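Local coordinates for sesquisabinene B synthase 2 (Santalum album, PDB 6A2A), which probably converts farnesyl diphosphate to the sesquiterpene sesquisabinene B, as a metal-dependent terpene synthase of the Tpsb subfamily that uses magnesium or manganese, at residues 460-466 / 534-538; 445-449 / 517-522; 35-39 / 279-284; 44-48 / 257-261; 81-85 / 104-108. All coordinates share one frame; numbering follows the deposited sequence.

Contact 1: 460-466 / 534-538; sequences NDLGTSP and FFYQY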
# COMPACT_ATOMS: atom_id res chain seq x y z
N ASN A 460 -1.43 -29.65 11.92
CA ASN A 460 -2.72 -29.15 11.51
C ASN A 460 -3.74 -30.30 11.50
O ASN A 460 -4.78 -30.16 12.02
CB ASN A 460 -2.64 -28.49 10.15
CG ASN A 460 -3.91 -27.79 9.74
OD1 ASN A 460 -4.92 -28.37 9.59
ND2 ASN A 460 -3.81 -26.53 9.51
N ASP A 461 -3.38 -31.43 10.91
CA ASP A 461 -4.29 -32.56 10.83
C ASP A 461 -4.70 -33.12 12.21
O ASP A 461 -5.77 -33.58 12.39
CB ASP A 461 -3.73 -33.68 9.95
CG ASP A 461 -3.71 -33.34 8.46
OD1 ASP A 461 -4.00 -32.22 8.08
OD2 ASP A 461 -3.36 -34.21 7.70
N LEU A 462 -3.79 -33.07 13.15
CA LEU A 462 -4.03 -33.55 14.49
C LEU A 462 -4.95 -32.63 15.23
O LEU A 462 -5.56 -32.99 16.16
CB LEU A 462 -2.74 -33.70 15.29
CG LEU A 462 -1.87 -34.89 14.97
CD1 LEU A 462 -0.52 -34.72 15.58
CD2 LEU A 462 -2.47 -36.17 15.47
N GLY A 463 -5.07 -31.42 14.77
CA GLY A 463 -5.93 -30.46 15.42
C GLY A 463 -7.42 -30.59 15.17
O GLY A 463 -8.21 -29.92 15.79
N THR A 464 -7.74 -31.46 14.25
CA THR A 464 -9.08 -31.71 13.84
C THR A 464 -9.81 -32.54 14.86
O THR A 464 -9.47 -33.67 15.13
CB THR A 464 -9.15 -32.38 12.46
OG1 THR A 464 -8.67 -33.72 12.54
CG2 THR A 464 -8.32 -31.64 11.50
N SER A 465 -10.83 -31.91 15.40
CA SER A 465 -11.66 -32.52 16.38
C SER A 465 -12.48 -33.56 15.69
O SER A 465 -13.06 -33.26 14.66
CB SER A 465 -12.66 -31.48 16.87
OG SER A 465 -13.63 -31.19 15.88
N PRO A 466 -12.65 -34.76 16.30
CA PRO A 466 -13.46 -35.95 15.96
C PRO A 466 -14.96 -35.82 15.60
O PRO A 466 -15.59 -36.78 15.26
CB PRO A 466 -13.23 -36.88 17.14
CG PRO A 466 -11.77 -36.64 17.45
CD PRO A 466 -11.49 -35.17 17.13
N PHE A 534 0.74 -24.05 18.24
CA PHE A 534 0.04 -23.11 19.09
C PHE A 534 -1.37 -22.86 18.56
O PHE A 534 -2.35 -22.78 19.36
CB PHE A 534 0.80 -21.80 19.18
CG PHE A 534 0.18 -20.83 20.15
CD1 PHE A 534 0.10 -21.16 21.49
CD2 PHE A 534 -0.20 -19.60 19.70
CE1 PHE A 534 -0.40 -20.23 22.39
CE2 PHE A 534 -0.71 -18.67 20.60
CZ PHE A 534 -0.80 -19.00 21.94
N PHE A 535 -1.50 -22.75 17.24
CA PHE A 535 -2.78 -22.35 16.64
C PHE A 535 -3.68 -23.55 16.30
O PHE A 535 -4.87 -23.34 15.94
CB PHE A 535 -2.54 -21.43 15.42
CG PHE A 535 -2.20 -20.03 15.81
CD1 PHE A 535 -3.15 -19.23 16.46
CD2 PHE A 535 -0.91 -19.55 15.68
CE1 PHE A 535 -2.80 -17.97 16.92
CE2 PHE A 535 -0.57 -18.28 16.12
CZ PHE A 535 -1.52 -17.49 16.71
N TYR A 536 -3.20 -24.77 16.37
CA TYR A 536 -4.06 -25.98 16.16
C TYR A 536 -4.04 -26.90 17.39
O TYR A 536 -3.98 -28.10 17.28
CB TYR A 536 -3.61 -26.64 14.86
CG TYR A 536 -3.59 -25.68 13.70
CD1 TYR A 536 -4.76 -25.13 13.17
CD2 TYR A 536 -2.41 -25.31 13.10
CE1 TYR A 536 -4.72 -24.23 12.11
CE2 TYR A 536 -2.35 -24.41 12.05
CZ TYR A 536 -3.51 -23.83 11.58
OH TYR A 536 -3.40 -22.95 10.53
N GLN A 537 -4.07 -26.35 18.60
CA GLN A 537 -4.16 -27.19 19.74
C GLN A 537 -5.43 -28.04 19.67
O GLN A 537 -6.51 -27.56 19.29
CB GLN A 537 -4.08 -26.35 21.02
CG GLN A 537 -2.71 -25.74 21.20
CD GLN A 537 -2.62 -24.89 22.44
OE1 GLN A 537 -2.65 -25.42 23.55
NE2 GLN A 537 -2.43 -23.59 22.24
N TYR A 538 -5.30 -29.30 20.08
CA TYR A 538 -6.41 -30.27 19.99
C TYR A 538 -7.24 -30.22 21.27
O TYR A 538 -6.82 -30.78 22.28
CB TYR A 538 -5.87 -31.68 19.71
CG TYR A 538 -6.93 -32.76 19.63
CD1 TYR A 538 -7.93 -32.71 18.67
CD2 TYR A 538 -6.92 -33.84 20.50
CE1 TYR A 538 -8.90 -33.70 18.59
CE2 TYR A 538 -7.88 -34.84 20.43
CZ TYR A 538 -8.87 -34.77 19.47
OH TYR A 538 -9.82 -35.76 19.40
O HOH W 1 -1.64 -24.30 8.77
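The amide nitrogen of Asn460 sits over one face of the Tyr536 ring. ND2 stands 3.4 Å above the ring plane and is shifted toward the rim, with Tyr536 CZ as its nearest ring atom. The amide and ring planes are 42° apart, so the two groups are neither stacked nor perpendicular. Residues 460-466 carry most of the NSE/DTE metal-binding motif of the mainly helical class I terpene synthase fold. Asn460 is a ligand of the second magnesium ion, which is not bound in this model. It lies on helix 447-462, and its side chain is about 8 Å from that of Asp316, a ligand of the first magnesium. Tyr536 is the first residue past the end of helix 521-535. With CG anti to the backbone N of Asn460 (chi1 -172°), the amide reaches the tyrosine.

A second ring, that of Tyr538, lies alongside residues 462-466. The carbonyl oxygen of Gly463 and CA of Ser465 are at its edge, near its plane. Leu462 O comes within 3.5 Å of Tyr538 CD1. Arg493 makes a cation-pi contact with this ring and also bonds Leu462 O. Tyr538 and Ser465 are poorly ordered, so this half is less certain. No direct hydrogen bond joins the segments. One water bridges them instead: it accepts from Asn460 ND2 at 3.2 Å and lies 2.8 Å from Tyr536 OH.

Contact 2: 445-449 / 517-522; sequences LPLFV and FAEPFL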
# COMPACT_ATOMS: atom_id res chain seq x y z
N LEU A 445 13.53 -29.06 -1.05
CA LEU A 445 13.19 -29.61 0.25
C LEU A 445 14.36 -30.43 0.82
O LEU A 445 14.30 -31.64 1.01
CB LEU A 445 11.90 -30.42 0.15
CG LEU A 445 10.61 -29.64 -0.16
CD1 LEU A 445 9.40 -30.34 0.39
CD2 LEU A 445 10.64 -28.20 0.36
N PRO A 446 15.40 -29.75 1.19
CA PRO A 446 16.44 -30.34 2.04
C PRO A 446 15.81 -30.82 3.35
O PRO A 446 14.71 -30.33 3.69
CB PRO A 446 17.46 -29.23 2.27
CG PRO A 446 16.74 -28.00 1.91
CD PRO A 446 15.67 -28.34 0.93
N LEU A 447 16.39 -31.85 3.97
CA LEU A 447 15.75 -32.45 5.17
C LEU A 447 15.19 -31.40 6.15
O LEU A 447 14.06 -31.60 6.62
CB LEU A 447 16.80 -33.31 5.88
CG LEU A 447 16.36 -34.00 7.17
CD1 LEU A 447 15.23 -34.96 6.92
CD2 LEU A 447 17.56 -34.73 7.78
N PHE A 448 15.94 -30.37 6.47
CA PHE A 448 15.53 -29.33 7.44
C PHE A 448 14.18 -28.73 7.05
O PHE A 448 13.32 -28.57 7.88
CB PHE A 448 16.56 -28.21 7.45
CG PHE A 448 16.38 -27.15 8.50
CD1 PHE A 448 16.19 -27.48 9.82
CD2 PHE A 448 16.46 -25.82 8.16
CE1 PHE A 448 16.05 -26.50 10.78
CE2 PHE A 448 16.33 -24.84 9.12
CZ PHE A 448 16.12 -25.19 10.42
N VAL A 449 14.04 -28.39 5.80
CA VAL A 449 12.80 -27.75 5.31
C VAL A 449 11.70 -28.80 5.19
O VAL A 449 10.58 -28.51 5.55
CB VAL A 449 13.08 -27.06 3.97
CG1 VAL A 449 11.85 -26.37 3.44
CG2 VAL A 449 14.24 -26.10 4.11
N PHE A 517 22.24 -23.16 5.65
CA PHE A 517 21.30 -22.15 6.14
C PHE A 517 21.89 -21.32 7.28
O PHE A 517 22.76 -21.77 8.02
CB PHE A 517 20.01 -22.86 6.54
CG PHE A 517 19.30 -23.50 5.38
CD1 PHE A 517 18.93 -22.72 4.30
CD2 PHE A 517 18.98 -24.85 5.38
CE1 PHE A 517 18.25 -23.28 3.24
CE2 PHE A 517 18.27 -25.40 4.33
CZ PHE A 517 17.96 -24.63 3.24
N ALA A 518 21.41 -20.10 7.38
CA ALA A 518 21.79 -19.14 8.40
C ALA A 518 20.53 -18.50 8.99
O ALA A 518 19.44 -18.61 8.42
CB ALA A 518 22.64 -18.05 7.82
N GLU A 519 20.73 -17.75 10.04
CA GLU A 519 19.68 -16.81 10.50
C GLU A 519 19.40 -15.76 9.43
O GLU A 519 20.31 -15.31 8.74
CB GLU A 519 20.10 -16.15 11.81
CG GLU A 519 20.27 -17.15 12.94
CD GLU A 519 19.01 -17.83 13.44
OE1 GLU A 519 17.90 -17.51 12.91
OE2 GLU A 519 19.13 -18.72 14.30
N PRO A 520 18.15 -15.31 9.29
CA PRO A 520 17.01 -15.69 10.11
C PRO A 520 16.18 -16.88 9.62
O PRO A 520 15.26 -17.34 10.31
CB PRO A 520 16.11 -14.45 10.07
CG PRO A 520 16.40 -13.88 8.71
CD PRO A 520 17.88 -14.12 8.50
N PHE A 521 16.53 -17.45 8.48
CA PHE A 521 15.84 -18.63 7.94
C PHE A 521 15.88 -19.84 8.87
O PHE A 521 14.88 -20.50 8.98
CB PHE A 521 16.39 -19.02 6.56
CG PHE A 521 15.58 -20.11 5.91
CD1 PHE A 521 14.32 -19.85 5.41
CD2 PHE A 521 16.05 -21.40 5.84
CE1 PHE A 521 13.57 -20.85 4.82
CE2 PHE A 521 15.32 -22.40 5.22
CZ PHE A 521 14.06 -22.13 4.74
N LEU A 522 16.97 -20.09 9.63
CA LEU A 522 16.95 -21.17 10.56
C LEU A 522 15.82 -21.01 11.58
O LEU A 522 15.15 -21.97 11.92
CB LEU A 522 18.29 -21.16 11.31
CG LEU A 522 19.50 -21.55 10.50
CD1 LEU A 522 20.75 -21.26 11.33
CD2 LEU A 522 19.44 -23.00 10.06
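Phe448 and Phe517 meet at an oblique angle, with CD2 of Phe448 3.9 Å from CD2 of Phe517. The pair lies in the helical terpene synthase fold, where the start of helix 447-462 packs against the start of helix 521-535 and the loop before it. Phe448 CG is anti to its backbone nitrogen (chi1 -173°), which carries the ring out to this loop and on to Leu522. There the two side chains cross at about a right angle. Leu522 CD2 touches Phe448 CE2 at 3.7 Å, while Leu522 O lies at the ring edge, near its plane.

Phe517 is approached from several directions. CG of Pro446 comes in its plane at the edge, 3.8 Å from Phe517 CZ, and the two side chains cross nearly at right angles. Phe521, of the same segment, places CE2 over one face of Phe517. Val449 CG2 touches the outer ends of both the Phe517 and Phe521 rings.

No hydrogen bond crosses the contact, and its side chains are all apolar. It lies away from the metal site. Neighbouring helices close it in: Leu507 and Cys510 touch Phe448, and Val442 touches both Phe517 and Phe521. Tyr427 meets the Phe521 ring edge-to-face. Val449 CG2 lies at the edge of the Phe521 ring, near its plane, and is 4.0 Å from CE2.

Contact 3: 35-39 / 279-284; sequences PPNLW and RNGLIQ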
# COMPACT_ATOMS: atom_id res chain seq x y z
N PRO A 35 -20.12 -11.74 7.08
CA PRO A 35 -20.13 -11.91 8.54
C PRO A 35 -19.00 -11.13 9.22
O PRO A 35 -17.99 -10.89 8.57
CB PRO A 35 -19.92 -13.41 8.75
CG PRO A 35 -20.32 -14.07 7.45
CD PRO A 35 -20.17 -13.02 6.37
N PRO A 36 -19.15 -10.74 10.46
CA PRO A 36 -18.12 -9.93 11.05
C PRO A 36 -16.81 -10.62 11.34
O PRO A 36 -16.75 -11.75 11.70
CB PRO A 36 -18.77 -9.47 12.34
CG PRO A 36 -19.66 -10.56 12.69
CD PRO A 36 -20.17 -11.12 11.43
N ASN A 37 -15.72 -9.90 11.21
CA ASN A 37 -14.44 -10.47 11.53
C ASN A 37 -14.17 -10.26 13.01
O ASN A 37 -14.90 -9.61 13.70
CB ASN A 37 -13.36 -9.83 10.69
CG ASN A 37 -13.53 -10.13 9.22
OD1 ASN A 37 -13.72 -11.25 8.85
ND2 ASN A 37 -13.47 -9.13 8.41
N LEU A 38 -13.05 -10.76 13.49
CA LEU A 38 -12.71 -10.65 14.90
C LEU A 38 -12.68 -9.23 15.40
O LEU A 38 -13.10 -8.97 16.49
CB LEU A 38 -11.38 -11.32 15.17
CG LEU A 38 -11.35 -12.83 14.93
CD1 LEU A 38 -9.94 -13.32 15.07
CD2 LEU A 38 -12.26 -13.54 15.92
N TRP A 39 -12.14 -8.34 14.59
CA TRP A 39 -12.10 -6.92 14.83
C TRP A 39 -12.43 -6.24 13.51
O TRP A 39 -12.12 -6.73 12.50
CB TRP A 39 -10.73 -6.49 15.29
CG TRP A 39 -10.36 -7.05 16.57
CD1 TRP A 39 -10.71 -6.60 17.76
CD2 TRP A 39 -9.57 -8.21 16.80
NE1 TRP A 39 -10.19 -7.38 18.74
CE2 TRP A 39 -9.48 -8.39 18.16
CE3 TRP A 39 -8.92 -9.10 15.97
CZ2 TRP A 39 -8.80 -9.43 18.72
CZ3 TRP A 39 -8.25 -10.12 16.51
CH2 TRP A 39 -8.17 -10.28 17.87
N ARG A 279 -13.43 -15.51 5.93
CA ARG A 279 -13.63 -14.79 7.20
C ARG A 279 -12.37 -14.90 8.08
O ARG A 279 -11.80 -15.98 8.28
CB ARG A 279 -14.82 -15.35 7.98
CG ARG A 279 -15.30 -14.44 9.09
CD ARG A 279 -16.60 -14.91 9.72
NE ARG A 279 -16.53 -16.26 10.25
CZ ARG A 279 -16.43 -16.58 11.55
NH1 ARG A 279 -16.55 -17.85 11.92
NH2 ARG A 279 -16.19 -15.65 12.46
N ASN A 280 -11.94 -13.75 8.56
CA ASN A 280 -10.76 -13.63 9.38
C ASN A 280 -9.44 -14.06 8.72
O ASN A 280 -8.48 -14.23 9.37
CB ASN A 280 -10.94 -14.34 10.70
CG ASN A 280 -11.99 -13.69 11.57
OD1 ASN A 280 -12.08 -12.51 11.65
ND2 ASN A 280 -12.78 -14.48 12.19
N GLY A 281 -9.44 -14.21 7.41
CA GLY A 281 -8.24 -14.62 6.72
C GLY A 281 -7.02 -13.76 6.96
O GLY A 281 -5.97 -14.24 7.21
N LEU A 282 -7.20 -12.47 6.88
CA LEU A 282 -6.10 -11.55 7.05
C LEU A 282 -5.59 -11.54 8.48
O LEU A 282 -4.43 -11.66 8.72
CB LEU A 282 -6.51 -10.16 6.64
CG LEU A 282 -5.48 -9.05 6.58
CD1 LEU A 282 -5.29 -8.48 7.94
CD2 LEU A 282 -4.15 -9.40 5.98
N ILE A 283 -6.50 -11.37 9.42
CA ILE A 283 -6.10 -11.30 10.80
C ILE A 283 -5.45 -12.60 11.29
O ILE A 283 -4.47 -12.57 11.94
CB ILE A 283 -7.20 -10.78 11.73
CG1 ILE A 283 -6.68 -10.62 13.12
CG2 ILE A 283 -8.34 -11.72 11.89
CD1 ILE A 283 -5.75 -9.46 13.25
N GLN A 284 -6.01 -13.72 10.92
CA GLN A 284 -5.45 -14.97 11.31
C GLN A 284 -4.07 -15.19 10.69
O GLN A 284 -3.19 -15.67 11.34
CB GLN A 284 -6.43 -16.10 11.04
CG GLN A 284 -7.61 -15.90 11.97
CD GLN A 284 -8.57 -17.04 12.16
OE1 GLN A 284 -9.11 -17.18 13.22
NE2 GLN A 284 -8.84 -17.80 11.13
O HOH W 2 -15.23 -13.44 13.51
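Asn37 and Asn280 share one first torsion: each CG is anti to its own carbonyl carbon, with chi1 -65° in Asn37 and -67° in Asn280. The two side chains slide past each other in opposite directions, and each amide oxygen takes a backbone N-H of the other segment. Asn280 N donates to Asn37 OD1 at 3.1 Å, from well above the carbonyl plane of that amide. Leu38 N donates to Asn280 OD1 at 2.7 Å and is only tilted from that plane. The two bonds tie the N-terminal loop to the start of helix 281-292 in both directions. Asn280 is at the N-cap position, but its side chain makes no capping bond. Its amide turns to the loop instead.

A water links three groups of the two segments. It donates to Pro36 O at 2.9 Å and accepts from Asn280 ND2 at 3.0 Å; its bond from Arg279 NH2 is weak. The salt bridge of that NH2 is with Glu546, on helix 546-558. Closer to the backbone, Arg279 CD rests 3.8 Å from Pro35 CB.

Toward the interior the chemistry becomes apolar. Leu38 CD1 meets Ile283 CG2 at 3.9 Å. Ile283 CG1 lies at the edge of the Trp39 indole, 3.8 Å from CZ3. Met554 touches Trp39 from helix 546-558, and Ile260 touches Ile283 from helix 239-270. Trp39 is the tryptophan of the RR(x)8W motif typical of Tpsb synthases, here with the N-terminal segment laid across the C-terminal, metal-binding domain.

Contact 4: 44-48 / 257-261; sequences LQSLG and QKEIG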
# COMPACT_ATOMS: atom_id res chain seq x y z
N LEU A 44 -8.69 -1.60 13.68
CA LEU A 44 -7.33 -2.16 13.64
C LEU A 44 -6.37 -1.05 13.20
O LEU A 44 -5.22 -0.97 13.64
CB LEU A 44 -7.31 -3.36 12.69
CG LEU A 44 -7.94 -4.63 13.26
CD1 LEU A 44 -7.82 -5.81 12.32
CD2 LEU A 44 -7.35 -4.99 14.62
N GLN A 45 -6.89 -0.20 12.33
CA GLN A 45 -6.19 0.96 11.84
C GLN A 45 -6.08 2.01 12.96
O GLN A 45 -5.12 2.76 12.99
CB GLN A 45 -6.90 1.45 10.59
CG GLN A 45 -6.75 0.49 9.42
CD GLN A 45 -7.88 0.58 8.43
OE1 GLN A 45 -8.68 1.50 8.47
NE2 GLN A 45 -7.97 -0.39 7.54
N SER A 46 -7.02 2.03 13.89
CA SER A 46 -7.01 3.05 14.95
C SER A 46 -5.88 2.81 15.94
O SER A 46 -5.44 3.74 16.62
CB SER A 46 -8.34 3.11 15.67
OG SER A 46 -8.41 2.15 16.73
N LEU A 47 -5.43 1.54 16.05
CA LEU A 47 -4.54 1.09 17.14
C LEU A 47 -3.19 1.81 17.10
O LEU A 47 -2.67 2.14 18.16
CB LEU A 47 -4.28 -0.41 17.02
CG LEU A 47 -5.37 -1.34 17.50
CD1 LEU A 47 -4.97 -2.77 17.18
CD2 LEU A 47 -5.64 -1.16 18.99
N GLY A 48 -2.61 1.99 15.91
CA GLY A 48 -1.33 2.72 15.76
C GLY A 48 -1.21 3.91 16.71
O GLY A 48 -0.25 4.01 17.49
N GLN A 257 1.11 -3.12 15.71
CA GLN A 257 -0.15 -2.43 15.48
C GLN A 257 -0.07 -1.61 14.19
O GLN A 257 -1.08 -1.52 13.47
CB GLN A 257 -0.50 -1.56 16.70
CG GLN A 257 -0.93 -2.40 17.89
CD GLN A 257 -1.16 -1.56 19.12
OE1 GLN A 257 -0.74 -0.41 19.17
NE2 GLN A 257 -1.85 -2.13 20.10
N LYS A 258 1.09 -1.02 13.88
CA LYS A 258 1.24 -0.25 12.64
C LYS A 258 1.17 -1.18 11.42
O LYS A 258 0.63 -0.83 10.37
CB LYS A 258 2.55 0.55 12.63
CG LYS A 258 2.47 1.82 13.50
CD LYS A 258 3.82 2.46 13.79
CE LYS A 258 3.84 3.27 15.08
NZ LYS A 258 2.97 4.46 15.00
N GLU A 259 1.79 -2.32 11.57
CA GLU A 259 1.80 -3.35 10.51
C GLU A 259 0.36 -3.79 10.21
O GLU A 259 0.01 -3.90 9.03
CB GLU A 259 2.68 -4.55 10.90
CG GLU A 259 4.16 -4.25 10.95
CD GLU A 259 4.97 -5.30 11.65
OE1 GLU A 259 4.37 -6.37 12.02
OE2 GLU A 259 6.16 -5.06 11.85
N ILE A 260 -0.45 -4.09 11.22
CA ILE A 260 -1.81 -4.60 10.96
C ILE A 260 -2.63 -3.48 10.32
O ILE A 260 -3.53 -3.75 9.52
CB ILE A 260 -2.48 -5.21 12.21
CG1 ILE A 260 -3.76 -5.96 11.86
CG2 ILE A 260 -2.72 -4.18 13.28
CD1 ILE A 260 -3.60 -6.99 10.76
N GLY A 261 -2.32 -2.22 10.67
CA GLY A 261 -2.94 -1.12 10.00
C GLY A 261 -2.67 -1.13 8.51
O GLY A 261 -3.63 -1.01 7.71
O HOH W 3 -2.87 0.46 13.28
O HOH W 4 0.63 1.98 18.75
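Gln257 and Leu47 bury the largest areas of this contact, followed by Leu44. Gln257 lays its aliphatic chain across Leu47 at about a right angle. Its CD is 3.9 Å from Leu47 CB, and its CG is 4.1 Å from Leu47 CD1. The chain is extended beyond CG (chi2 175°), which carries the amide past the Leu47 CB. There NE2 bonds Leu557 O, outside the two segments. A water lies 2.8 Å from Gln257 OE1 and also near Gly48 O; it has more acceptors in reach than protons to give.

Leu44 works at the other end. Its CD1 meets Ile260 CG1 at 4.1 Å, and the two side chains meet at a slant. Ile558 of helix 546-558 touches both Leu44 and Leu47, while Tyr286 touches Ile260 from helix 281-292.

The short helical segments run roughly antiparallel, with 140° between their directions. Their axes approach to 7.5 Å, close for two helices. Gly48 and Gly261 lie at this approach: the CA atoms of Gln45 and Gly261 are 4.3 Å apart, and those of Gly48 and Lys258 5.0 Å. Gly48 is poorly ordered.

A second water sits between the backbones. It accepts from Gly48 N at 3.1 Å and lies within bonding distance of Leu44 O and Gln257 O. No direct hydrogen bond crosses the interface. The chemistry therefore implies a join between helix 41-50 and helix 239-270 made by leucine, isoleucine and the aliphatic part of Gln257, with backbone polar groups linked through water instead of directly.

Contact 5: 81-85 / 104-108; sequences KLEFI and AVVMV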
# COMPACT_ATOMS: atom_id res chain seq x y z
N LYS A 81 22.57 -18.26 36.98
CA LYS A 81 22.73 -17.60 35.71
C LYS A 81 21.91 -18.34 34.64
O LYS A 81 21.30 -17.68 33.82
CB LYS A 81 24.22 -17.52 35.33
CG LYS A 81 24.55 -16.81 34.02
CD LYS A 81 23.99 -15.39 33.87
CE LYS A 81 24.53 -14.37 34.84
NZ LYS A 81 25.90 -13.95 34.49
N LEU A 82 21.87 -19.65 34.65
CA LEU A 82 21.07 -20.36 33.59
C LEU A 82 19.59 -20.00 33.79
O LEU A 82 18.85 -19.79 32.85
CB LEU A 82 21.25 -21.87 33.68
CG LEU A 82 22.59 -22.45 33.22
CD1 LEU A 82 22.55 -23.93 33.30
CD2 LEU A 82 22.98 -22.02 31.81
N GLU A 83 19.16 -19.95 35.05
CA GLU A 83 17.78 -19.65 35.33
C GLU A 83 17.46 -18.24 34.85
O GLU A 83 16.37 -18.02 34.28
CB GLU A 83 17.49 -19.87 36.84
CG GLU A 83 17.33 -21.30 37.23
CD GLU A 83 17.29 -21.52 38.74
OE1 GLU A 83 17.59 -20.54 39.48
OE2 GLU A 83 16.98 -22.64 39.17
N PHE A 84 18.37 -17.27 34.98
CA PHE A 84 18.12 -15.95 34.61
C PHE A 84 18.02 -15.83 33.08
O PHE A 84 17.10 -15.15 32.58
CB PHE A 84 19.25 -15.04 35.11
CG PHE A 84 18.96 -13.58 35.05
CD1 PHE A 84 18.15 -12.98 36.00
CD2 PHE A 84 19.49 -12.78 34.04
CE1 PHE A 84 17.87 -11.63 35.94
CE2 PHE A 84 19.19 -11.43 34.00
CZ PHE A 84 18.39 -10.86 34.96
N ILE A 85 18.95 -16.45 32.36
CA ILE A 85 18.90 -16.33 30.87
C ILE A 85 17.73 -17.17 30.31
O ILE A 85 17.20 -16.81 29.24
CB ILE A 85 20.25 -16.71 30.23
CG1 ILE A 85 20.68 -18.13 30.56
CG2 ILE A 85 21.33 -15.70 30.60
CD1 ILE A 85 21.73 -18.69 29.63
N ALA A 104 27.04 -15.66 28.26
CA ALA A 104 26.71 -16.28 29.54
C ALA A 104 26.69 -17.79 29.42
O ALA A 104 27.22 -18.46 30.28
CB ALA A 104 25.42 -15.71 30.11
N VAL A 105 26.08 -18.36 28.36
CA VAL A 105 25.94 -19.79 28.22
C VAL A 105 27.30 -20.45 28.05
O VAL A 105 27.56 -21.53 28.60
CB VAL A 105 25.03 -20.11 27.02
CG1 VAL A 105 25.14 -21.55 26.55
CG2 VAL A 105 23.61 -19.76 27.39
N VAL A 106 28.13 -19.82 27.25
CA VAL A 106 29.51 -20.33 27.01
C VAL A 106 30.27 -20.39 28.35
O VAL A 106 30.81 -21.44 28.72
CB VAL A 106 30.24 -19.45 25.98
CG1 VAL A 106 31.73 -19.79 25.91
CG2 VAL A 106 29.62 -19.54 24.59
N MET A 107 30.29 -19.28 29.04
CA MET A 107 30.84 -19.18 30.46
C MET A 107 30.36 -20.36 31.30
O MET A 107 31.18 -21.14 31.85
CB MET A 107 30.38 -17.89 31.13
CG MET A 107 31.31 -16.69 30.92
SD MET A 107 32.48 -16.44 32.28
CE MET A 107 34.00 -16.17 31.37
N VAL A 108 29.04 -20.58 31.40
CA VAL A 108 28.57 -21.70 32.17
C VAL A 108 29.14 -23.00 31.57
O VAL A 108 29.41 -23.96 32.33
CB VAL A 108 27.03 -21.73 32.30
CG1 VAL A 108 26.54 -22.98 32.99
CG2 VAL A 108 26.51 -20.52 33.04
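Val108 and Leu82 form one half of the contact. CD2 of Leu82 lies 3.9 Å from Val108 CG1 and 4.0 Å from Val108 CG2, so one leucine methyl meets both valine branches. The two side chains meet obliquely. The other half centres on Ala104, whose CB faces two partners. Lys81 CD is 4.0 Å away from Ala104 CB, and Ile85 CG2 is 4.1 Å from it. Ile85 also abuts Val105, though the modelled separation there is too short to be trusted.

Lys81 joins the packing only through its aliphatic part. Its chain bends at each of its last three torsions, so that the methylenes lie against Ala104 while the terminal nitrogen turns away. NZ then bonds Gln74 O and Ile72 O, near the end of the preceding helix 55-73. These carbonyls would satisfy the buried ammonium group.

The short helical segments run almost antiparallel, 157° apart in direction, with axes 10.3 Å from each other. Leu82 and Val105 are near neighbours across this gap, their CA atoms 7.3 Å apart.

Further out, other parts of the domain close round the pair. Trp116 touches both Leu82 and Val108. Ile130 of helix 121-133 touches Ile85 and Val105, and Ile72 touches Ile85 from helix 55-73. Helices 78-90 and 98-110 follow each other in the chain. They form an antiparallel helical hairpin, a unit of the alpha-barrel (alpha/alpha) N-terminal domain of plant terpene synthases.

In the fold
Contacts 1 and 2 join the same two helices, 447-462 and 521-535, at different places, with centres 25 Å apart. Contact 2 is a buried, apolar cluster; contact 1 lies at the surface by a metal ligand and is partly polar and water-bridged. Contacts 3 and 4 touch: Leu282 and Ile283 pack on Ile260, and Trp39 on Leu44. They hold the N-terminal region to helix 281-292 (contact 3) and helix 239-270 (contact 4). Contact 3 has direct hydrogen bonds as well as a water; contact 4, more buried, has only water links. Contact 5 stands apart, about 24 Å from contact 4 at the nearest atoms, and is a buried apolar helix pair within the N-terminal domain.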